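Local coordinates for protein Cif-like 1 (Burkholderia cenocepacia, PDB 7JQY) that hydrolyses epoxides as a Cif-like epoxide hydrolase of the alpha/beta hydrolase fold, at the interface of chains A and B. Coordinates in Å, arbitrary orientation; residue numbers count along the deposited sequence, not the author numbering. Chains: chain A/B, Cif-like 1.

The interface of chains A and B. Residues chain A 18, 22-24, 26-28, 41; chain B 11-14.
The backbone N of B:Met13 is the best-held polar atom: one good hydrogen bond grips it, given to the carbonyl O of A:Glu23 at 2.8 Å and lying in the carbonyl plane, with 149° at the hydrogen. That carbonyl lies near the end of the short helix 22-25, where it can apparently turn to a partner's N-H. One residue earlier, B:Gly12 N is held more loosely, by two weak, bent bonds to A:Phe26 O and to A:Ser27 OG, both 3.1 Å away. The serine hydroxyl lies beside its own backbone N, small enough to let the incoming main chain pass close by. Glycine suits its place too, since its phi of 112° is one that residues with a side chain rarely adopt. The carbonyl B:Gly12 O meets a water oxygen at 2.7 Å, and the same water reaches the backbone N of A:Arg28 at 2.9 Å, so strand 26-32 is joined to the arm by solvent as well.

The side chain of B:Met13 plugs the groove between helix and strand. Bent at chi2 (-76°) and chi3, it runs past A:Glu23 CA and brings B:Met13 SD to the edge of the A:Phe22 ring, 4.0 Å from A:Phe22 CE1 and in the ring plane. A:Phe26 CD2 over one face and A:Leu18 CD2 over the other sandwich the ring and probably fix its rotation, so that it turns its rim to the sulfur. Methionine's flexible, unbranched side chain, with CG anti to the carbonyl carbon and beside the backbone N, can follow this curved path. It crosses the side chain of A:Arg28 at about a right angle, the terminal methyl B:Met13 CE 3.9 Å from A:Arg28 CG; further out, A:Arg28 CD lies against the CD of B:Pro14, whose ring restricts its own phi and may help keep the arm extended. Thus an N-terminal arm of one subunit docks on its neighbour, a contact likely to contribute to assembly of the octamer.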
loop_
_atom_site.group_PDB
_atom_site.type_symbol
_atom_site.label_atom_id
_atom_site.label_comp_id
_atom_site.label_asym_id
_atom_site.label_seq_id
_atom_site.Cartn_x
_atom_site.Cartn_y
_atom_site.Cartn_z
ATOM N N LEU A 18 -3.769 22.581 24.055
ATOM C CA LEU A 18 -4.384 22.898 25.327
ATOM C C LEU A 18 -4.100 24.350 25.703
ATOM O O LEU A 18 -3.046 24.893 25.355
ATOM C CB LEU A 18 -3.854 21.970 26.414
ATOM C CG LEU A 18 -4.128 20.497 26.118
ATOM C CD1 LEU A 18 -3.402 19.589 27.091
ATOM C CD2 LEU A 18 -5.627 20.226 26.141
ATOM N N PHE A 22 -3.069 24.338 31.460
ATOM C CA PHE A 22 -3.911 23.151 31.555
ATOM C C PHE A 22 -3.122 21.958 32.081
ATOM O O PHE A 22 -3.623 21.191 32.916
ATOM C CB PHE A 22 -4.501 22.844 30.177
ATOM C CG PHE A 22 -5.571 21.779 30.169
ATOM C CD1 PHE A 22 -5.242 20.437 30.287
ATOM C CD2 PHE A 22 -6.897 22.121 29.975
ATOM C CE1 PHE A 22 -6.215 19.465 30.256
ATOM C CE2 PHE A 22 -7.883 21.150 29.940
ATOM C CZ PHE A 22 -7.540 19.818 30.084
ATOM N N GLU A 23 -1.861 21.830 31.651
ATOM C CA GLU A 23 -1.052 20.651 31.954
ATOM C C GLU A 23 -0.852 20.463 33.446
ATOM O O GLU A 23 -0.680 19.332 33.905
ATOM C CB GLU A 23 0.310 20.741 31.255
ATOM C CG GLU A 23 0.290 20.423 29.765
ATOM C CD GLU A 23 -0.053 21.642 28.910
ATOM O OE1 GLU A 23 -0.428 22.696 29.481
ATOM O OE2 GLU A 23 0.077 21.553 27.666
ATOM N N ARG A 24 -0.760 21.558 34.198
ATOM C CA ARG A 24 -0.503 21.504 35.629
ATOM C C ARG A 24 -1.762 21.351 36.471
ATOM O O ARG A 24 -1.652 21.004 37.649
ATOM C CB ARG A 24 0.255 22.765 36.071
ATOM C CG ARG A 24 1.440 23.106 35.172
ATOM C CD ARG A 24 1.742 24.606 35.139
ATOM N NE ARG A 24 2.143 25.137 36.441
ATOM C CZ ARG A 24 3.377 25.538 36.737
ATOM N NH1 ARG A 24 4.332 25.476 35.821
ATOM N NH2 ARG A 24 3.661 26.009 37.947
ATOM N N PHE A 26 -4.806 19.563 35.388
ATOM C CA PHE A 26 -5.639 18.423 35.052
ATOM C C PHE A 26 -4.777 17.182 34.896
ATOM O O PHE A 26 -3.562 17.263 34.719
ATOM C CB PHE A 26 -6.451 18.693 33.773
ATOM C CG PHE A 26 -7.484 19.772 33.941
ATOM C CD1 PHE A 26 -8.747 19.469 34.436
ATOM C CD2 PHE A 26 -7.181 21.092 33.640
ATOM C CE1 PHE A 26 -9.698 20.463 34.604
ATOM C CE2 PHE A 26 -8.121 22.087 33.814
ATOM C CZ PHE A 26 -9.387 21.771 34.295
ATOM N N SER A 27 -5.425 16.026 35.009
ATOM C CA SER A 27 -4.750 14.737 34.977
ATOM C C SER A 27 -5.597 13.753 34.197
ATOM O O SER A 27 -6.828 13.762 34.295
ATOM C CB SER A 27 -4.515 14.148 36.373
ATOM O OG SER A 27 -4.071 15.129 37.278
ATOM N N ARG A 28 -4.918 12.868 33.473
ATOM C CA ARG A 28 -5.566 11.756 32.793
ATOM C C ARG A 28 -5.638 10.572 33.748
ATOM O O ARG A 28 -4.664 10.274 34.449
ATOM C CB ARG A 28 -4.795 11.358 31.532
ATOM C CG ARG A 28 -4.667 12.455 30.492
ATOM C CD ARG A 28 -3.881 11.973 29.283
ATOM N NE ARG A 28 -4.171 10.581 28.961
ATOM C CZ ARG A 28 -3.391 9.815 28.204
ATOM N NH1 ARG A 28 -2.270 10.315 27.685
ATOM N NH2 ARG A 28 -3.723 8.551 27.963
ATOM N N VAL A 41 -10.427 12.741 32.077
ATOM C CA VAL A 41 -9.539 13.823 32.498
ATOM C C VAL A 41 -10.258 14.633 33.569
ATOM O O VAL A 41 -11.441 14.961 33.423
ATOM C CB VAL A 41 -9.111 14.711 31.312
ATOM C CG1 VAL A 41 -8.174 15.836 31.780
ATOM C CG2 VAL A 41 -8.415 13.870 30.269
ATOM N N PRO B 11 -1.375 15.239 40.249
ATOM C CA PRO B 11 -1.915 16.082 39.181
ATOM C C PRO B 11 -0.909 16.370 38.068
ATOM O O PRO B 11 0.276 16.211 38.242
ATOM C CB PRO B 11 -2.350 17.360 39.895
ATOM C CG PRO B 11 -1.643 17.345 41.187
ATOM C CD PRO B 11 -1.310 15.936 41.537
ATOM N N GLY B 12 -1.425 16.751 36.922
ATOM C CA GLY B 12 -0.647 17.055 35.757
ATOM C C GLY B 12 -0.800 16.089 34.613
ATOM O O GLY B 12 -1.029 14.941 34.791
ATOM N N MET B 13 -0.645 16.588 33.417
ATOM C CA MET B 13 -0.740 15.753 32.261
ATOM C C MET B 13 0.609 15.132 31.987
ATOM O O MET B 13 1.589 15.637 32.410
ATOM C CB MET B 13 -1.182 16.578 31.083
ATOM C CG MET B 13 -2.504 17.281 31.274
ATOM S SD MET B 13 -3.961 16.287 31.149
ATOM C CE MET B 13 -4.140 16.136 29.424
ATOM N N PRO B 14 0.644 14.031 31.255
ATOM C CA PRO B 14 1.930 13.374 30.976
ATOM C C PRO B 14 2.897 14.284 30.219
ATOM O O PRO B 14 2.508 15.013 29.302
ATOM C CB PRO B 14 1.531 12.158 30.133
ATOM C CG PRO B 14 0.083 11.897 30.508
ATOM C CD PRO B 14 -0.504 13.256 30.741
HETATM O O HOH W 1 -2.013 12.648 33.690
#